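Local coordinates for protein phosphotransferase system, mannose/fructose/N-acetylgalactosamine-specific component IIB (Thermoanaerobacter tengcongensis, PDB 3LFJ) that probably transfers phosphoryl groups from a phosphohistidine to incoming sugar, as the IIB component of a mannose/fructose/sorbose-family phosphotransferase system, at residues 23-28 against 97-102; 31-36 against 101-106; 38-43 against 72-77; 52-57 against 81-86; 123-128 against 160-165. All blocks are in the same frame, centred on the assembly; numbering follows the deposited sequence.

The five contacts belong to one alpha/beta domain, their centres 11 to 19 Å apart. Interactions 1 and 5 join neighbouring parallel strands of the central sheet, 22-30 with 98-104 and 122-127 with 161-164. Interaction 4 ties strand 50-54 to the end of strand 78-81 and the start of helix 83-91. Interaction 2 sets the loop after strand 22-30 against the end of strand 98-104, sharing Phe101 and Leu102 with interaction 1, while interaction 3 packs helix 38-43 on a turn. Along the chain, interactions 3 and 4 interleave within the spans of interactions 1 and 2, and interaction 5 follows. The early and late parts of the fold thus meet across strand 22-30.

Interaction 1: residues 23-28 against 97-102; sequences KIVFAR and EEKVFL
Phe101 and Phe26 both set CG anti to the backbone N (chi1 -178° and -154°), which sends the two side chains out alongside each other from the same face of the sheet. Phe26 CB sits over one face of the Phe101 ring, 4.1 Å from its centroid, while the rings themselves meet obliquely, their planes at 37° and CD2 of Phe26 3.3 Å from CE1 of Phe101. An alanine in place of Phe101 removes the ring under Phe26 CB, which would probably open a gap between Phe26 and the methionines Met39 and Met43. Behind the rings the strands run parallel: Val100 N bonds to Lys23 O (2.9 Å) and Val25 N to Val100 O (2.9 Å). Ile24 pairs with Val100 but Ala27 with Leu102, one residue more on the first strand, a beta bulge. On the other face Ile24 CG2 packs on Leu102 CD1 at 3.8 Å. At the start of the two strands the aliphatic part of Lys23 passes Glu97, Lys23 CD lying 3.3 Å from Glu97 OE2. The lysine's charged end stays beyond salt-bridge distance. Met39 and Met43 of helix 38-43 and Phe46 pack on Phe101, while strands 50-54 and 122-127 flank the pair within the sheet.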
# COMPACT_ATOMS: atom_id res chain seq x y z
N LYS A 23 2.95 -5.43 -13.57
CA LYS A 23 1.60 -4.89 -13.71
C LYS A 23 1.01 -4.74 -12.30
O LYS A 23 0.86 -5.72 -11.57
CB LYS A 23 0.72 -5.86 -14.49
CG LYS A 23 -0.68 -5.35 -14.74
CD LYS A 23 -1.53 -6.44 -15.39
CE LYS A 23 -2.94 -5.95 -15.68
NZ LYS A 23 -2.94 -4.89 -16.73
N ILE A 24 0.68 -3.51 -11.94
CA ILE A 24 0.25 -3.23 -10.58
C ILE A 24 -1.25 -3.51 -10.47
O ILE A 24 -2.06 -2.78 -11.04
CB ILE A 24 0.53 -1.79 -10.23
CG1 ILE A 24 2.03 -1.54 -10.38
CG2 ILE A 24 0.07 -1.48 -8.79
CD1 ILE A 24 2.37 -0.11 -10.66
N VAL A 25 -1.60 -4.57 -9.74
CA VAL A 25 -3.02 -4.94 -9.65
C VAL A 25 -3.73 -4.30 -8.46
O VAL A 25 -4.96 -4.21 -8.45
CB VAL A 25 -3.23 -6.47 -9.61
CG1 VAL A 25 -2.63 -7.11 -10.86
CG2 VAL A 25 -2.62 -7.09 -8.34
N PHE A 26 -2.96 -3.85 -7.47
CA PHE A 26 -3.53 -3.23 -6.28
C PHE A 26 -2.39 -2.58 -5.52
O PHE A 26 -1.23 -2.93 -5.73
CB PHE A 26 -4.19 -4.28 -5.39
CG PHE A 26 -5.28 -3.74 -4.51
CD1 PHE A 26 -6.50 -3.34 -5.06
CD2 PHE A 26 -5.11 -3.65 -3.14
CE1 PHE A 26 -7.52 -2.86 -4.26
CE2 PHE A 26 -6.14 -3.17 -2.33
CZ PHE A 26 -7.33 -2.77 -2.90
N ALA A 27 -2.72 -1.62 -4.66
CA ALA A 27 -1.73 -1.04 -3.75
C ALA A 27 -2.41 -0.77 -2.42
O ALA A 27 -3.54 -0.29 -2.37
CB ALA A 27 -1.13 0.24 -4.32
N ARG A 28 -1.70 -1.08 -1.34
CA ARG A 28 -2.26 -0.97 0.00
C ARG A 28 -1.21 -0.41 0.95
O ARG A 28 -0.02 -0.74 0.86
CB ARG A 28 -2.72 -2.35 0.48
CG ARG A 28 -3.10 -2.44 1.96
CD ARG A 28 -3.64 -3.83 2.25
NE ARG A 28 -3.86 -4.07 3.67
CZ ARG A 28 -5.00 -3.80 4.31
NH1 ARG A 28 -5.08 -4.05 5.60
NH2 ARG A 28 -6.04 -3.27 3.68
N GLU A 97 4.93 -9.69 -18.19
CA GLU A 97 4.80 -8.88 -16.99
C GLU A 97 4.46 -9.75 -15.77
O GLU A 97 3.84 -10.77 -15.89
CB GLU A 97 3.75 -7.80 -17.19
CG GLU A 97 2.40 -8.31 -17.49
CD GLU A 97 1.43 -7.21 -17.91
OE1 GLU A 97 1.83 -6.10 -18.17
OE2 GLU A 97 0.26 -7.51 -17.96
N GLU A 98 4.86 -9.31 -14.59
CA GLU A 98 4.50 -9.99 -13.36
C GLU A 98 3.40 -9.19 -12.67
O GLU A 98 3.56 -7.98 -12.48
CB GLU A 98 5.71 -10.13 -12.44
CG GLU A 98 5.38 -10.79 -11.10
CD GLU A 98 6.56 -10.83 -10.14
OE1 GLU A 98 7.60 -10.20 -10.41
OE2 GLU A 98 6.43 -11.49 -9.10
N LYS A 99 2.28 -9.83 -12.33
CA LYS A 99 1.22 -9.16 -11.57
C LYS A 99 1.67 -8.97 -10.13
O LYS A 99 2.09 -9.92 -9.47
CB LYS A 99 -0.10 -9.93 -11.64
CG LYS A 99 -0.78 -9.82 -13.02
CD LYS A 99 -2.06 -10.65 -13.07
CE LYS A 99 -2.49 -10.89 -14.51
NZ LYS A 99 -2.73 -9.61 -15.23
N VAL A 100 1.61 -7.73 -9.66
CA VAL A 100 2.05 -7.42 -8.29
C VAL A 100 1.02 -6.63 -7.47
O VAL A 100 0.36 -5.70 -7.97
CB VAL A 100 3.41 -6.66 -8.25
CG1 VAL A 100 4.50 -7.47 -8.96
CG2 VAL A 100 3.28 -5.27 -8.84
N PHE A 101 0.91 -7.02 -6.20
CA PHE A 101 0.07 -6.33 -5.22
C PHE A 101 1.08 -5.55 -4.38
O PHE A 101 1.90 -6.16 -3.67
CB PHE A 101 -0.67 -7.39 -4.40
CG PHE A 101 -1.62 -6.85 -3.36
CD1 PHE A 101 -2.99 -7.13 -3.43
CD2 PHE A 101 -1.14 -6.14 -2.26
CE1 PHE A 101 -3.87 -6.68 -2.46
CE2 PHE A 101 -2.03 -5.67 -1.29
CZ PHE A 101 -3.40 -5.95 -1.38
N LEU A 102 1.08 -4.23 -4.50
CA LEU A 102 2.04 -3.40 -3.75
C LEU A 102 1.57 -3.19 -2.32
O LEU A 102 0.41 -2.86 -2.08
CB LEU A 102 2.23 -2.05 -4.41
CG LEU A 102 2.77 -2.05 -5.84
CD1 LEU A 102 2.91 -0.63 -6.34
CD2 LEU A 102 4.10 -2.77 -5.89

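Interaction 2: residues 31-36 against 101-106; sequences DRLIHG and FLLFKN
Leu33 reaches across to Leu103 with a single methyl, CD2, which lies 3.7 Å from CG of Leu103. The same methyl rests on the backbone beyond, 3.7 Å from N of Lys105, filling the angle where the strand ends. Its neighbour Ile34 meets Leu103 from another direction, CG1 of Ile34 standing 3.8 Å from CD2 of Leu103, and the two branched chains cross at a slant. Leu103 takes chi1 -175°, with CG opposite its own N, and this carries CG and CD2 to the loop, while CD1 turns to Arg28. At the far end the contact turns to backbone: CA of Asp31 approaches O of Lys105 at 3.2 Å, a CA-H...O contact bent to 126° at the hydrogen, and CG of Lys105 lies 3.7 Å from O of Asp31. The segments exchange no backbone or side-chain hydrogen bonds, so apolar fit carries the contact. The second shell holds the loop in shape. Asp31 OD2 accepts a bond from Ala129 N, and Asp30 binds both Arg32 N and His35 NE2. On the strand side, Asn106 is the N-cap of helix 107-115. In relatives of this family the loop after the first strand carries the phosphoryl-accepting histidine. Here it runs from strand 22-30 to helix 38-43, with Leu33 also touching Ile53 of strand 50-54 and Ile34 touching Ala71.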
# COMPACT_ATOMS: atom_id res chain seq x y z
N ASP A 31 0.67 -0.23 8.10
CA ASP A 31 1.92 -0.11 8.84
C ASP A 31 2.36 -1.39 9.56
O ASP A 31 3.46 -1.45 10.09
CB ASP A 31 1.95 1.11 9.79
CG ASP A 31 0.81 1.13 10.78
OD1 ASP A 31 -0.01 0.20 10.83
OD2 ASP A 31 0.75 2.12 11.56
N ARG A 32 1.49 -2.39 9.54
CA ARG A 32 1.85 -3.69 10.05
C ARG A 32 2.06 -4.76 8.96
O ARG A 32 2.33 -5.91 9.21
CB ARG A 32 0.93 -4.13 11.18
CG ARG A 32 1.16 -3.32 12.44
CD ARG A 32 0.11 -3.56 13.43
NE ARG A 32 -0.19 -4.97 13.58
CZ ARG A 32 -1.39 -5.53 13.40
NH1 ARG A 32 -2.52 -4.89 13.01
NH2 ARG A 32 -1.42 -6.79 13.59
N LEU A 33 2.01 -4.27 7.71
CA LEU A 33 2.37 -5.09 6.54
C LEU A 33 1.65 -6.44 6.46
O LEU A 33 0.44 -6.48 6.33
CB LEU A 33 3.90 -5.22 6.40
CG LEU A 33 4.58 -3.86 6.17
CD1 LEU A 33 6.10 -3.94 6.35
CD2 LEU A 33 4.19 -3.24 4.83
N ILE A 34 2.40 -7.54 6.52
CA ILE A 34 1.79 -8.86 6.48
C ILE A 34 1.57 -9.34 7.91
O ILE A 34 2.52 -9.70 8.61
CB ILE A 34 2.64 -9.85 5.68
CG1 ILE A 34 2.89 -9.31 4.26
CG2 ILE A 34 1.92 -11.19 5.60
CD1 ILE A 34 3.66 -10.28 3.37
N HIS A 35 0.32 -9.31 8.34
CA HIS A 35 -0.02 -9.66 9.72
C HIS A 35 -1.34 -10.43 9.78
O HIS A 35 -2.26 -10.16 9.01
CB HIS A 35 -0.12 -8.39 10.59
CG HIS A 35 -1.16 -7.42 10.12
ND1 HIS A 35 -2.44 -7.38 10.66
CD2 HIS A 35 -1.14 -6.48 9.15
CE1 HIS A 35 -3.13 -6.44 10.06
NE2 HIS A 35 -2.37 -5.88 9.13
N GLY A 36 -1.44 -11.37 10.71
CA GLY A 36 -2.64 -12.17 10.85
C GLY A 36 -3.05 -12.81 9.53
O GLY A 36 -2.21 -13.28 8.76
N PHE A 101 0.91 -7.02 -6.20
CA PHE A 101 0.07 -6.33 -5.22
C PHE A 101 1.08 -5.55 -4.38
O PHE A 101 1.90 -6.16 -3.67
CB PHE A 101 -0.67 -7.39 -4.40
CG PHE A 101 -1.62 -6.85 -3.36
CD1 PHE A 101 -2.99 -7.13 -3.43
CD2 PHE A 101 -1.14 -6.14 -2.26
CE1 PHE A 101 -3.87 -6.68 -2.46
CE2 PHE A 101 -2.03 -5.67 -1.29
CZ PHE A 101 -3.40 -5.95 -1.38
N LEU A 102 1.08 -4.23 -4.50
CA LEU A 102 2.04 -3.40 -3.75
C LEU A 102 1.57 -3.19 -2.32
O LEU A 102 0.41 -2.86 -2.08
CB LEU A 102 2.23 -2.05 -4.41
CG LEU A 102 2.77 -2.05 -5.84
CD1 LEU A 102 2.91 -0.63 -6.34
CD2 LEU A 102 4.10 -2.77 -5.89
N LEU A 103 2.49 -3.37 -1.39
CA LEU A 103 2.21 -3.15 0.02
C LEU A 103 3.23 -2.16 0.58
O LEU A 103 4.44 -2.38 0.48
CB LEU A 103 2.27 -4.50 0.74
CG LEU A 103 1.89 -4.52 2.21
CD1 LEU A 103 0.50 -3.91 2.40
CD2 LEU A 103 1.92 -5.96 2.71
N PHE A 104 2.74 -1.05 1.13
CA PHE A 104 3.60 -0.03 1.76
C PHE A 104 3.33 0.01 3.23
O PHE A 104 2.22 -0.24 3.67
CB PHE A 104 3.29 1.38 1.20
CG PHE A 104 3.47 1.49 -0.26
CD1 PHE A 104 4.71 1.84 -0.79
CD2 PHE A 104 2.41 1.25 -1.14
CE1 PHE A 104 4.89 1.95 -2.17
CE2 PHE A 104 2.59 1.36 -2.53
CZ PHE A 104 3.83 1.72 -3.04
N LYS A 105 4.35 0.36 4.01
CA LYS A 105 4.16 0.59 5.43
C LYS A 105 3.51 1.95 5.73
O LYS A 105 2.81 2.11 6.73
CB LYS A 105 5.53 0.50 6.12
CG LYS A 105 5.49 0.38 7.62
CD LYS A 105 6.93 0.29 8.12
CE LYS A 105 6.98 0.10 9.62
NZ LYS A 105 8.43 0.05 10.06
N ASN A 106 3.75 2.94 4.87
CA ASN A 106 3.29 4.29 5.17
C ASN A 106 3.03 5.11 3.91
O ASN A 106 3.49 4.76 2.81
CB ASN A 106 4.33 4.99 6.08
CG ASN A 106 5.74 4.84 5.58
OD1 ASN A 106 6.06 5.21 4.46
ND2 ASN A 106 6.62 4.29 6.43

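Interaction 3: residues 38-43 against 72-77; sequences VMTRWM and APPGVK
The puckered pyrrolidine ring of Pro73 presses its CG and CB against helix 38-43. Pro73 CG lies 3.6 Å from Met39 O and 4.0 Å from Met43 CG, while Pro73 CB stands 3.7 Å from Thr40 OG1. The flat indole of Trp42, by contrast, turns to another side of the helix, where Val38 CG1 lies at its edge, in plane, and where it meets Phe26 and bonds through NE1 to Met166 O. Thr40 and Pro73 lie alongside, pointing opposite ways, the hydroxyl oxygen OG1 of Thr40 reaching 3.6 Å from Pro73 CA. Met43 curls at chi2 (-47°) and chi3 (-74°), so that its terminal CE turns back to meet Val76 CG1 at 4.0 Å. Pro73 to Val76 form a type II beta turn, with Val76 N bonded to Pro73 O at 3.1 Å and Gly75 at its third position in a positive-phi conformation. This turn leads into strand 78-81. Ile51 of strand 50-54 touches Met39, Met43, Pro73 and Val76, joining helix and turn in one apolar cluster. With apolar contacts, and a backbone carbonyl and a hydroxyl set against proline carbons, the fit depends on shape rather than on hydrogen bonds between the segments.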
# COMPACT_ATOMS: atom_id res chain seq x y z
N VAL A 38 -4.88 -11.08 7.29
CA VAL A 38 -5.32 -9.97 6.46
C VAL A 38 -4.91 -10.11 4.99
O VAL A 38 -5.74 -9.97 4.08
CB VAL A 38 -4.82 -8.63 7.05
CG1 VAL A 38 -5.06 -7.48 6.09
CG2 VAL A 38 -5.51 -8.37 8.38
N MET A 39 -3.64 -10.39 4.74
CA MET A 39 -3.19 -10.48 3.36
C MET A 39 -3.66 -11.76 2.68
O MET A 39 -3.75 -11.82 1.47
CB MET A 39 -1.67 -10.33 3.26
CG MET A 39 -1.21 -8.88 3.39
SD MET A 39 -1.97 -7.75 2.22
CE MET A 39 -1.33 -8.43 0.69
N THR A 40 -3.94 -12.79 3.47
CA THR A 40 -4.49 -14.02 2.90
C THR A 40 -5.86 -13.70 2.32
O THR A 40 -6.19 -14.12 1.20
CB THR A 40 -4.55 -15.12 3.96
OG1 THR A 40 -3.22 -15.42 4.40
CG2 THR A 40 -5.19 -16.38 3.38
N ARG A 41 -6.64 -12.90 3.04
CA ARG A 41 -7.92 -12.43 2.53
C ARG A 41 -7.77 -11.58 1.27
O ARG A 41 -8.43 -11.82 0.27
CB ARG A 41 -8.70 -11.67 3.61
CG ARG A 41 -8.94 -12.47 4.88
CD ARG A 41 -9.91 -11.73 5.80
NE ARG A 41 -10.08 -12.44 7.06
CZ ARG A 41 -10.94 -13.43 7.25
NH1 ARG A 41 -11.72 -13.83 6.25
NH2 ARG A 41 -11.03 -14.02 8.44
N TRP A 42 -6.88 -10.59 1.31
CA TRP A 42 -6.70 -9.71 0.16
C TRP A 42 -6.24 -10.46 -1.09
O TRP A 42 -6.72 -10.17 -2.19
CB TRP A 42 -5.72 -8.57 0.49
CG TRP A 42 -6.39 -7.48 1.27
CD1 TRP A 42 -6.26 -7.22 2.61
CD2 TRP A 42 -7.31 -6.51 0.76
NE1 TRP A 42 -7.05 -6.15 2.96
CE2 TRP A 42 -7.71 -5.70 1.85
CE3 TRP A 42 -7.85 -6.26 -0.51
CZ2 TRP A 42 -8.63 -4.65 1.70
CZ3 TRP A 42 -8.77 -5.20 -0.65
CH2 TRP A 42 -9.14 -4.42 0.45
N MET A 43 -5.32 -11.41 -0.94
CA MET A 43 -4.74 -12.05 -2.11
C MET A 43 -5.70 -12.98 -2.82
O MET A 43 -5.50 -13.29 -3.99
CB MET A 43 -3.44 -12.77 -1.76
CG MET A 43 -2.29 -11.81 -1.41
SD MET A 43 -2.04 -10.41 -2.54
CE MET A 43 -1.31 -11.23 -3.95
N ALA A 72 3.33 -14.95 4.95
CA ALA A 72 2.67 -14.74 3.67
C ALA A 72 1.61 -15.80 3.44
O ALA A 72 1.72 -16.91 3.99
CB ALA A 72 3.68 -14.78 2.55
N PRO A 73 0.60 -15.47 2.63
CA PRO A 73 -0.44 -16.44 2.29
C PRO A 73 0.18 -17.66 1.61
O PRO A 73 1.12 -17.53 0.84
CB PRO A 73 -1.31 -15.68 1.29
CG PRO A 73 -1.03 -14.22 1.58
CD PRO A 73 0.41 -14.18 1.94
N PRO A 74 -0.36 -18.85 1.90
CA PRO A 74 0.14 -20.03 1.19
C PRO A 74 0.12 -19.81 -0.31
O PRO A 74 -0.88 -19.33 -0.86
CB PRO A 74 -0.87 -21.11 1.58
CG PRO A 74 -1.39 -20.68 2.90
CD PRO A 74 -1.38 -19.18 2.90
N GLY A 75 1.23 -20.15 -0.97
CA GLY A 75 1.30 -20.07 -2.42
C GLY A 75 1.45 -18.67 -3.00
O GLY A 75 1.24 -18.47 -4.20
N VAL A 76 1.80 -17.71 -2.16
CA VAL A 76 2.00 -16.33 -2.63
C VAL A 76 3.42 -15.88 -2.35
O VAL A 76 3.87 -15.89 -1.20
CB VAL A 76 1.02 -15.36 -1.94
CG1 VAL A 76 1.27 -13.93 -2.39
CG2 VAL A 76 -0.42 -15.75 -2.23
N LYS A 77 4.13 -15.49 -3.40
CA LYS A 77 5.50 -15.00 -3.27
C LYS A 77 5.52 -13.61 -2.66
O LYS A 77 4.65 -12.79 -2.95
CB LYS A 77 6.19 -14.96 -4.63

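Interaction 4: residues 52-57 against 81-86; sequences VIIDDE and FGVDAA
Three hydrogen bonds link Ile53, Asp55 and Asp56 to the segment that begins at Phe81. Two are those of a parallel sheet: Phe81 N to Ile53 O (2.9 Å) and Asp55 N to Phe81 O (3.0 Å). The third grips the start of helix 83-91, where Val83 N reaches Asp56 OD1 at 2.9 Å, nearly along the C-O axis and with an N-H...O angle of 166°. The same oxygen accepts a hydrogen bond from a water at 2.8 Å, and that water accepts from Asp84 N, extending the hold to a second helical N-H. The other carboxylate oxygen, OD2, forms a salt bridge with Arg112 of helix 107-115. Apolar contacts fill the angle between strand and helix. Ile54 keeps CG1 opposite its carbonyl carbon (chi1 -60°), and CD1 lands 3.7 Å from Ala86 CB; its CG2 branch meets Val83. Val52 CG1 comes obliquely to the Phe81 ring, 3.7 Å from CD2. The carboxylate beside the helix N-terminus would probably be favoured by the helix dipole. Strand 50-54, the intervening helices and strand 78-81 make a beta-alpha-beta crossover, and the contact lies where these parallel strands give way to helices, at the edge of the doubly wound sheet.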
# COMPACT_ATOMS: atom_id res chain seq x y z
N VAL A 52 4.58 -7.39 -3.34
CA VAL A 52 5.80 -6.62 -3.34
C VAL A 52 5.68 -5.56 -2.27
O VAL A 52 4.84 -4.67 -2.35
CB VAL A 52 6.07 -5.97 -4.71
CG1 VAL A 52 7.28 -5.02 -4.63
CG2 VAL A 52 6.32 -7.07 -5.75
N ILE A 53 6.52 -5.69 -1.24
CA ILE A 53 6.59 -4.68 -0.18
C ILE A 53 7.66 -3.69 -0.56
O ILE A 53 8.80 -4.07 -0.87
CB ILE A 53 6.94 -5.29 1.17
CG1 ILE A 53 5.86 -6.31 1.58
CG2 ILE A 53 7.07 -4.16 2.22
CD1 ILE A 53 6.22 -7.11 2.83
N ILE A 54 7.29 -2.41 -0.58
CA ILE A 54 8.26 -1.35 -0.88
C ILE A 54 8.46 -0.54 0.38
O ILE A 54 7.55 0.14 0.85
CB ILE A 54 7.80 -0.42 -2.04
CG1 ILE A 54 7.61 -1.23 -3.32
CG2 ILE A 54 8.86 0.66 -2.26
CD1 ILE A 54 7.00 -0.42 -4.48
N ASP A 55 9.66 -0.66 0.97
CA ASP A 55 9.99 0.05 2.20
C ASP A 55 11.51 0.04 2.39
O ASP A 55 12.13 -1.03 2.36
CB ASP A 55 9.33 -0.66 3.39
CG ASP A 55 9.44 0.15 4.64
OD1 ASP A 55 8.72 1.16 4.77
OD2 ASP A 55 10.27 -0.21 5.51
N ASP A 56 12.09 1.21 2.62
CA ASP A 56 13.55 1.31 2.75
C ASP A 56 14.03 0.65 4.03
O ASP A 56 15.13 0.09 4.04
CB ASP A 56 13.99 2.77 2.78
CG ASP A 56 14.03 3.41 1.40
OD1 ASP A 56 13.99 2.73 0.36
OD2 ASP A 56 14.16 4.67 1.39
N GLU A 57 13.25 0.72 5.10
CA GLU A 57 13.65 0.10 6.38
C GLU A 57 13.60 -1.41 6.25
O GLU A 57 14.56 -2.11 6.62
CB GLU A 57 12.74 0.54 7.54
CG GLU A 57 13.01 1.94 8.04
CD GLU A 57 12.27 2.29 9.33
OE1 GLU A 57 11.71 1.38 9.98
OE2 GLU A 57 12.25 3.49 9.68
N PHE A 81 11.53 -4.56 -1.69
CA PHE A 81 12.41 -3.61 -2.37
C PHE A 81 12.46 -2.31 -1.61
O PHE A 81 11.43 -1.87 -1.07
CB PHE A 81 11.89 -3.26 -3.77
CG PHE A 81 11.95 -4.40 -4.76
CD1 PHE A 81 12.99 -4.46 -5.67
CD2 PHE A 81 10.96 -5.36 -4.82
CE1 PHE A 81 13.06 -5.49 -6.61
CE2 PHE A 81 11.01 -6.39 -5.75
CZ PHE A 81 12.06 -6.45 -6.65
N GLY A 82 13.62 -1.66 -1.62
CA GLY A 82 13.66 -0.25 -1.28
C GLY A 82 13.02 0.58 -2.38
O GLY A 82 12.75 0.07 -3.47
N VAL A 83 12.79 1.86 -2.12
CA VAL A 83 12.15 2.73 -3.10
C VAL A 83 12.91 2.82 -4.42
O VAL A 83 12.34 2.60 -5.50
CB VAL A 83 11.94 4.15 -2.52
CG1 VAL A 83 11.54 5.16 -3.59
CG2 VAL A 83 10.91 4.10 -1.41
N ASP A 84 14.20 3.13 -4.36
CA ASP A 84 14.96 3.28 -5.60
C ASP A 84 15.00 1.96 -6.37
O ASP A 84 14.87 1.96 -7.59
CB ASP A 84 16.39 3.74 -5.33
CG ASP A 84 16.47 5.17 -4.83
OD1 ASP A 84 15.46 5.91 -4.88
OD2 ASP A 84 17.58 5.55 -4.38
N ALA A 85 15.20 0.85 -5.66
CA ALA A 85 15.24 -0.46 -6.32
C ALA A 85 13.91 -0.84 -6.95
O ALA A 85 13.88 -1.46 -8.02
CB ALA A 85 15.70 -1.54 -5.33
N ALA A 86 12.81 -0.49 -6.30
CA ALA A 86 11.49 -0.75 -6.86
C ALA A 86 11.30 0.04 -8.15
O ALA A 86 10.83 -0.50 -9.15
CB ALA A 86 10.41 -0.39 -5.87
O HOH W 1 15.47 3.85 -1.73

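Interaction 5: residues 123-128 against 160-165; sequences LNIGGV and VDVYLQ
Strands 123-127 and 161-164 run parallel, their axes at 21°, joined by four backbone bonds: Leu123 N to Asp161 O (2.8 Å), Tyr163 N to Leu123 O (3.1 Å), Ile125 N to Tyr163 O (2.7 Å) and Gln165 N to Ile125 O (3.1 Å). On the face of Leu123, Ile125, Val162 and Leu164 the chains pack as hydrocarbon. Leu123 CB touches Val160 CG2 at 3.6 Å, and Ile125 CG1 crosses Val162 CG1 obliquely at 3.9 Å. Helix 145-158 covers this face through Leu151 and Leu154, completing a beta-alpha-beta connection between the two strands within the open, doubly wound alpha/beta sheet. On the other face Asn124 and Tyr163 lie beside each other. The Tyr163 ring leaves with CG between backbone N and carbonyl carbon (chi1 60°), which brings CE2 to 4.2 Å from Asn124 CB, while the Asn124 amide lies against the Gln165 backbone. An alanine in place of Asn124 lacks the amide, which would probably leave the Gln165 backbone without that polar neighbour and a gap near Trp42. Gln165 O accepts a bond from Arg28 NH2, and NE2 of Gln165 bonds to Ser170 O. Lys172 forms a cation-pi contact with the Tyr163 ring, and Asp161 OD1 lies at that ring's edge.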
# COMPACT_ATOMS: atom_id res chain seq x y z
N LEU A 123 -5.49 3.04 -4.35
CA LEU A 123 -4.70 3.01 -3.14
C LEU A 123 -5.62 2.77 -1.96
O LEU A 123 -6.43 3.64 -1.61
CB LEU A 123 -3.93 4.31 -2.98
CG LEU A 123 -3.04 4.39 -1.73
CD1 LEU A 123 -1.97 3.30 -1.75
CD2 LEU A 123 -2.40 5.75 -1.64
N ASN A 124 -5.46 1.61 -1.34
CA ASN A 124 -6.25 1.18 -0.21
C ASN A 124 -5.51 1.49 1.10
O ASN A 124 -4.40 1.00 1.32
CB ASN A 124 -6.50 -0.32 -0.36
CG ASN A 124 -6.92 -0.99 0.91
OD1 ASN A 124 -7.83 -0.52 1.62
ND2 ASN A 124 -6.29 -2.10 1.21
N ILE A 125 -6.10 2.35 1.93
CA ILE A 125 -5.51 2.63 3.25
C ILE A 125 -6.02 1.58 4.24
O ILE A 125 -7.19 1.59 4.64
CB ILE A 125 -5.88 4.06 3.74
CG1 ILE A 125 -5.68 5.11 2.63
CG2 ILE A 125 -5.10 4.39 5.00
CD1 ILE A 125 -4.26 5.14 2.01
N GLY A 126 -5.15 0.64 4.60
CA GLY A 126 -5.52 -0.51 5.40
C GLY A 126 -5.21 -0.43 6.89
O GLY A 126 -5.96 -0.97 7.71
N GLY A 127 -4.10 0.21 7.23
CA GLY A 127 -3.68 0.27 8.63
C GLY A 127 -2.75 1.44 8.87
O GLY A 127 -1.71 1.56 8.24
N VAL A 128 -3.17 2.34 9.76
CA VAL A 128 -2.34 3.46 10.17
C VAL A 128 -2.62 3.66 11.65
O VAL A 128 -3.75 3.99 12.03
CB VAL A 128 -2.64 4.76 9.39
CG1 VAL A 128 -1.63 5.83 9.80
CG2 VAL A 128 -2.58 4.56 7.87
N VAL A 160 -5.36 8.86 -8.51
CA VAL A 160 -5.52 7.63 -7.75
C VAL A 160 -6.84 7.60 -6.98
O VAL A 160 -7.24 8.59 -6.36
CB VAL A 160 -4.34 7.43 -6.76
CG1 VAL A 160 -4.21 8.62 -5.84
CG2 VAL A 160 -4.52 6.15 -5.97
N ASP A 161 -7.51 6.46 -7.01
CA ASP A 161 -8.71 6.25 -6.23
C ASP A 161 -8.28 5.80 -4.85
O ASP A 161 -7.73 4.70 -4.70
CB ASP A 161 -9.57 5.17 -6.91
CG ASP A 161 -10.85 4.85 -6.14
OD1 ASP A 161 -11.34 3.71 -6.26
OD2 ASP A 161 -11.36 5.73 -5.42
N VAL A 162 -8.50 6.65 -3.86
CA VAL A 162 -8.06 6.38 -2.49
C VAL A 162 -9.24 6.07 -1.59
O VAL A 162 -10.21 6.85 -1.54
CB VAL A 162 -7.36 7.58 -1.88
CG1 VAL A 162 -6.86 7.24 -0.48
CG2 VAL A 162 -6.20 8.02 -2.78
N TYR A 163 -9.15 4.94 -0.88
CA TYR A 163 -10.15 4.59 0.11
C TYR A 163 -9.59 3.80 1.28
O TYR A 163 -8.56 3.14 1.15
CB TYR A 163 -11.34 3.86 -0.53
CG TYR A 163 -11.02 2.56 -1.24
CD1 TYR A 163 -10.96 2.51 -2.62
CD2 TYR A 163 -10.83 1.37 -0.52
CE1 TYR A 163 -10.73 1.33 -3.28
CE2 TYR A 163 -10.56 0.18 -1.18
CZ TYR A 163 -10.52 0.17 -2.56
OH TYR A 163 -10.28 -1.00 -3.23
N LEU A 164 -10.26 3.91 2.42
CA LEU A 164 -9.93 3.16 3.62
C LEU A 164 -10.73 1.88 3.63
O LEU A 164 -11.95 1.91 3.42
CB LEU A 164 -10.32 3.96 4.86
CG LEU A 164 -9.36 5.05 5.32
CD1 LEU A 164 -9.15 6.12 4.27
CD2 LEU A 164 -9.90 5.66 6.62
N GLN A 165 -10.07 0.76 3.87
CA GLN A 165 -10.75 -0.52 3.99
C GLN A 165 -9.81 -1.55 4.60
O GLN A 165 -8.70 -1.78 4.09
CB GLN A 165 -11.26 -1.02 2.64
CG GLN A 165 -12.26 -2.17 2.78
CD GLN A 165 -12.75 -2.67 1.43
OE1 GLN A 165 -12.09 -2.50 0.41
NE2 GLN A 165 -13.92 -3.30 1.43